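PDB 7D6V: succinate dehydrogenase subunit A from Mycolicibacterium smegmatis, which probably oxidises succinate to fumarate as the FAD-carrying flavoprotein subunit of the respiratory succinate dehydrogenase Sdh1, passing the electrons on towards quinone. Local coordinates for residues S173-I178 / L536-R541. Sequence-based numbering, arbitrary orientation.
Sequences SITELI and LAIDMR. With FAD (flavin-adenine dinucleotide), chain D.
Thr175 and Ile538 mark where the CA atoms of segments 173-178 and 536-541, parts of strand 172-179 and helix 532-556, come nearest, 7.8 Å apart. The axes of the two short segments approach to 10.2 Å and their N-to-C directions differ by 42°, a spacing that leaves side chains to bridge the interval; just 146 Å² is buried between them. Methyl carbons make the central touch: CG2 of Thr175 lies 4.0 Å from CG2 of Ile538, the two side chains meeting at a slant. In Ile538 that branch stands anti to the backbone N while CG1 is anti to the carbonyl carbon (chi1 -66°), which brings the shorter arm to the threonine. Tyr190 of the adjoining strand 184-191 packs against both residues, and Val468 of helix 458-469 also touches Thr175.

The strand carries a classic beta bulge here, Thr175 and Glu176 both lying opposite Phe188 of strand 184-191. The bulge immediately follows the adenine site of the FAD-binding domain, where the backbone of Ile174 reads the base edge: its N donates to FAD N1A at 3.1 Å, nearly straight at 172°, and its O accepts from FAD N6A at 3.2 Å. The helix belongs to the C-terminal family region of the flavoprotein, so the contact joins that region to the strand holding the adenine.

Arg541 reaches across with its chain bent at chi3. NH1 of Arg541 lies 3.8 Å from Thr175 O and 4.3 Å from Glu176 OE2, too far for a hydrogen bond or salt bridge, although both oxygens lie at the guanidinium edge near its plane. The carboxylate may still temper the closeness of Arg541 to Arg235, with which Glu176 forms a long, weak ion pair; NH2 of Arg541 bonds weakly to Pro590 O.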
ATOM      1  N   SER A 173       0.940  -1.022  22.613  1.00 14.91           N
ATOM      2  CA  SER A 173       0.855   0.406  22.884  1.00 14.91           C
ATOM      3  C   SER A 173       1.538   0.710  24.208  1.00 14.91           C
ATOM      4  O   SER A 173       1.232   0.081  25.224  1.00 14.91           O
ATOM      5  CB  SER A 173      -0.603   0.866  22.914  1.00 14.91           C
ATOM      6  OG  SER A 173      -0.699   2.245  23.215  1.00 14.91           O
ATOM      7  N   ILE A 174       2.455   1.671  24.193  1.00 14.79           N
ATOM      8  CA  ILE A 174       3.201   2.075  25.380  1.00 14.79           C
ATOM      9  C   ILE A 174       2.492   3.262  26.014  1.00 14.79           C
ATOM     10  O   ILE A 174       2.187   4.249  25.335  1.00 14.79           O
ATOM     11  CB  ILE A 174       4.658   2.424  25.032  1.00 14.79           C
ATOM     12  CG1 ILE A 174       5.396   1.189  24.517  1.00 14.79           C
ATOM     13  CG2 ILE A 174       5.368   3.003  26.238  1.00 14.79           C
ATOM     14  CD1 ILE A 174       5.510   0.074  25.528  1.00 14.79           C
ATOM     15  N   THR A 175       2.226   3.167  27.317  1.00 15.55           N
ATOM     16  CA  THR A 175       1.484   4.197  28.026  1.00 15.55           C
ATOM     17  C   THR A 175       2.311   4.971  29.041  1.00 15.55           C
ATOM     18  O   THR A 175       1.876   6.041  29.472  1.00 15.55           O
ATOM     19  CB  THR A 175       0.272   3.588  28.745  1.00 15.55           C
ATOM     20  OG1 THR A 175       0.715   2.807  29.860  1.00 15.55           O
ATOM     21  CG2 THR A 175      -0.516   2.704  27.801  1.00 15.55           C
ATOM     22  N   GLU A 176       3.477   4.467  29.436  1.00 17.09           N
ATOM     23  CA  GLU A 176       4.293   5.144  30.430  1.00 17.09           C
ATOM     24  C   GLU A 176       5.756   4.786  30.214  1.00 17.09           C
ATOM     25  O   GLU A 176       6.086   3.724  29.685  1.00 17.09           O
ATOM     26  CB  GLU A 176       3.865   4.770  31.854  1.00 17.09           C
ATOM     27  CG  GLU A 176       4.319   5.742  32.927  1.00 17.09           C
ATOM     28  CD  GLU A 176       3.533   7.040  32.909  1.00 17.09           C
ATOM     29  OE1 GLU A 176       3.861   7.933  32.100  1.00 17.09           O
ATOM     30  OE2 GLU A 176       2.579   7.165  33.704  1.00 17.09           O
ATOM     31  N   LEU A 177       6.631   5.694  30.632  1.00 17.46           N
ATOM     32  CA  LEU A 177       8.064   5.446  30.697  1.00 17.46           C
ATOM     33  C   LEU A 177       8.479   5.404  32.158  1.00 17.46           C
ATOM     34  O   LEU A 177       8.153   6.315  32.925  1.00 17.46           O
ATOM     35  CB  LEU A 177       8.851   6.524  29.950  1.00 17.46           C
ATOM     36  CG  LEU A 177       8.621   6.639  28.444  1.00 17.46           C
ATOM     37  CD1 LEU A 177       9.515   7.706  27.851  1.00 17.46           C
ATOM     38  CD2 LEU A 177       8.863   5.307  27.768  1.00 17.46           C
ATOM     39  N   ILE A 178       9.187   4.356  32.539  1.00 19.50           N
ATOM     40  CA  ILE A 178       9.581   4.141  33.924  1.00 19.50           C
ATOM     41  C   ILE A 178      10.952   4.755  34.156  1.00 19.50           C
ATOM     42  O   ILE A 178      11.867   4.603  33.340  1.00 19.50           O
ATOM     43  CB  ILE A 178       9.572   2.641  34.270  1.00 19.50           C
ATOM     44  CG1 ILE A 178       8.231   2.014  33.885  1.00 19.50           C
ATOM     45  CG2 ILE A 178       9.850   2.433  35.745  1.00 19.50           C
ATOM     46  CD1 ILE A 178       7.053   2.578  34.636  1.00 19.50           C
ATOM     47  N   LEU A 536      -8.980   4.571  23.104  1.00 16.17           N
ATOM     48  CA  LEU A 536      -9.227   5.994  22.904  1.00 16.17           C
ATOM     49  C   LEU A 536      -9.193   6.751  24.225  1.00 16.17           C
ATOM     50  O   LEU A 536      -8.655   7.863  24.299  1.00 16.17           O
ATOM     51  CB  LEU A 536     -10.570   6.193  22.202  1.00 16.17           C
ATOM     52  CG  LEU A 536     -10.935   7.622  21.807  1.00 16.17           C
ATOM     53  CD1 LEU A 536      -9.831   8.242  20.973  1.00 16.17           C
ATOM     54  CD2 LEU A 536     -12.249   7.640  21.061  1.00 16.17           C
ATOM     55  N   ALA A 537      -9.766   6.165  25.278  1.00 16.87           N
ATOM     56  CA  ALA A 537      -9.723   6.797  26.591  1.00 16.87           C
ATOM     57  C   ALA A 537      -8.291   6.962  27.077  1.00 16.87           C
ATOM     58  O   ALA A 537      -7.962   7.950  27.742  1.00 16.87           O
ATOM     59  CB  ALA A 537     -10.536   5.982  27.592  1.00 16.87           C
ATOM     60  N   ILE A 538      -7.425   5.998  26.765  1.00 17.02           N
ATOM     61  CA  ILE A 538      -6.023   6.124  27.149  1.00 17.02           C
ATOM     62  C   ILE A 538      -5.328   7.202  26.321  1.00 17.02           C
ATOM     63  O   ILE A 538      -4.569   8.016  26.856  1.00 17.02           O
ATOM     64  CB  ILE A 538      -5.311   4.764  27.030  1.00 17.02           C
ATOM     65  CG1 ILE A 538      -5.886   3.775  28.039  1.00 17.02           C
ATOM     66  CG2 ILE A 538      -3.818   4.918  27.251  1.00 17.02           C
ATOM     67  CD1 ILE A 538      -5.506   2.344  27.756  1.00 17.02           C
ATOM     68  N   ASP A 539      -5.573   7.225  25.007  1.00 18.31           N
ATOM     69  CA  ASP A 539      -4.946   8.215  24.132  1.00 18.31           C
ATOM     70  C   ASP A 539      -5.387   9.642  24.435  1.00 18.31           C
ATOM     71  O   ASP A 539      -4.654  10.591  24.115  1.00 18.31           O
ATOM     72  CB  ASP A 539      -5.258   7.903  22.668  1.00 18.31           C
ATOM     73  CG  ASP A 539      -4.632   6.609  22.197  1.00 18.31           C
ATOM     74  OD1 ASP A 539      -3.479   6.325  22.582  1.00 18.31           O
ATOM     75  OD2 ASP A 539      -5.290   5.882  21.423  1.00 18.31           O
ATOM     76  N   MET A 540      -6.575   9.813  25.018  1.00 19.12           N
ATOM     77  CA  MET A 540      -7.113  11.152  25.217  1.00 19.12           C
ATOM     78  C   MET A 540      -6.255  11.984  26.162  1.00 19.12           C
ATOM     79  O   MET A 540      -6.200  13.208  26.020  1.00 19.12           O
ATOM     80  CB  MET A 540      -8.545  11.064  25.737  1.00 19.12           C
ATOM     81  CG  MET A 540      -9.609  11.191  24.656  1.00 19.12           C
ATOM     82  SD  MET A 540      -9.424  12.671  23.649  1.00 19.12           S
ATOM     83  CE  MET A 540     -10.108  13.903  24.749  1.00 19.12           C
ATOM     84  N   ARG A 541      -5.573  11.356  27.123  1.00 18.84           N
ATOM     85  CA  ARG A 541      -4.749  12.133  28.047  1.00 18.84           C
ATOM     86  C   ARG A 541      -3.527  12.719  27.343  1.00 18.84           C
ATOM     87  O   ARG A 541      -3.178  13.890  27.553  1.00 18.84           O
ATOM     88  CB  ARG A 541      -4.355  11.270  29.251  1.00 18.84           C
ATOM     89  CG  ARG A 541      -3.290  10.218  28.992  1.00 18.84           C
ATOM     90  CD  ARG A 541      -3.108   9.291  30.181  1.00 18.84           C
ATOM     91  NE  ARG A 541      -2.358   9.904  31.273  1.00 18.84           N
ATOM     92  CZ  ARG A 541      -1.197   9.447  31.733  1.00 18.84           C
ATOM     93  NH1 ARG A 541      -0.645   8.371  31.195  1.00 18.84           N
ATOM     94  NH2 ARG A 541      -0.590  10.064  32.734  1.00 18.84           N
TER
HETATM   95  PA  FAD D 701       5.517   6.987  11.539  1.00 47.92           P
HETATM   96  O1A FAD D 701       6.192   5.960  10.709  1.00 60.35           O
HETATM   97  O2A FAD D 701       4.427   7.796  10.950  1.00 49.78           O
HETATM   98  O5B FAD D 701       4.884   6.228  12.794  1.00 56.78           O
HETATM   99  C5B FAD D 701       5.479   6.195  14.078  1.00 44.11           C
HETATM  100  C4B FAD D 701       5.352   4.802  14.670  1.00 52.81           C
HETATM  101  O4B FAD D 701       5.246   4.874  16.087  1.00 51.81           O
HETATM  102  C3B FAD D 701       4.130   4.042  14.214  1.00 50.05           C
HETATM  103  O3B FAD D 701       4.543   2.713  13.933  1.00 55.52           O
HETATM  104  C2B FAD D 701       3.230   4.010  15.421  1.00 47.82           C
HETATM  105  O2B FAD D 701       2.404   2.854  15.462  1.00 66.09           O
HETATM  106  C1B FAD D 701       4.226   3.998  16.541  1.00 53.66           C
HETATM  107  N9A FAD D 701       3.630   4.494  17.792  1.00 52.69           N
HETATM  108  C8A FAD D 701       3.058   5.682  17.984  1.00 42.11           C
HETATM  109  N7A FAD D 701       2.624   5.802  19.251  1.00 48.96           N
HETATM  110  C5A FAD D 701       2.919   4.666  19.889  1.00 47.12           C
HETATM  111  C6A FAD D 701       2.743   4.122  21.244  1.00 47.41           C
HETATM  112  N6A FAD D 701       2.145   4.835  22.210  1.00 50.65           N
HETATM  113  N1A FAD D 701       3.199   2.888  21.486  1.00 47.33           N
HETATM  114  C2A FAD D 701       3.805   2.155  20.549  1.00 51.28           C
HETATM  115  N3A FAD D 701       3.996   2.584  19.303  1.00 51.84           N
HETATM  116  C4A FAD D 701       3.584   3.807  18.921  1.00 48.04           C
HETATM  117  N1  FAD D 701       6.753  13.676   3.927  1.00 62.94           N
HETATM  118  C2  FAD D 701       7.501  13.834   2.817  1.00 63.04           C
HETATM  119  O2  FAD D 701       8.687  14.149   2.947  1.00 56.25           O
HETATM  120  N3  FAD D 701       7.025  13.669   1.583  1.00 65.67           N
HETATM  121  C4  FAD D 701       5.760  13.336   1.359  1.00 65.21           C
HETATM  122  O4  FAD D 701       5.341  13.187   0.204  1.00 66.69           O
HETATM  123  C4X FAD D 701       4.864  13.144   2.511  1.00 60.33           C
HETATM  124  N5  FAD D 701       3.576  12.805   2.355  1.00 60.90           N
HETATM  125  C5X FAD D 701       2.788  12.633   3.427  1.00 55.02           C
HETATM  126  C6  FAD D 701       1.461  12.281   3.248  1.00 53.65           C
HETATM  127  C7  FAD D 701       0.640  12.105   4.346  1.00 50.56           C
HETATM  128  C7M FAD D 701      -0.799  11.726   4.165  1.00 49.65           C
HETATM  129  C8  FAD D 701       1.181  12.293   5.707  1.00 47.62           C
HETATM  130  C8M FAD D 701       0.290  12.102   6.899  1.00 42.14           C
HETATM  131  C9  FAD D 701       2.505  12.641   5.894  1.00 49.32           C
HETATM  132  C9A FAD D 701       3.324  12.818   4.798  1.00 54.45           C
HETATM  133  N10 FAD D 701       4.662  13.173   4.983  1.00 55.67           N
HETATM  134  C10 FAD D 701       5.456  13.339   3.845  1.00 57.06           C
HETATM  135  C1' FAD D 701       5.220  13.348   6.319  1.00 52.27           C
HETATM  136  C2' FAD D 701       6.060  12.128   6.680  1.00 57.37           C
HETATM  137  O2' FAD D 701       5.466  10.947   6.148  1.00 60.89           O
HETATM  138  C3' FAD D 701       6.174  11.925   8.180  1.00 54.68           C
HETATM  139  O3' FAD D 701       6.892  13.020   8.731  1.00 59.71           O
HETATM  140  C4' FAD D 701       6.928  10.643   8.491  1.00 52.15           C
HETATM  141  O4' FAD D 701       6.224   9.531   7.956  1.00 56.02           O
HETATM  142  C5' FAD D 701       7.100  10.418   9.980  1.00 53.37           C
HETATM  143  O5' FAD D 701       7.621   9.109  10.154  1.00 50.83           O
HETATM  144  P   FAD D 701       7.974   8.500  11.584  1.00 52.77           P
HETATM  145  O1P FAD D 701       8.839   7.313  11.351  1.00 55.36           O
HETATM  146  O2P FAD D 701       8.474   9.580  12.476  1.00 55.97           O
HETATM  147  O3P FAD D 701       6.562   8.017  12.184  1.00 53.35           O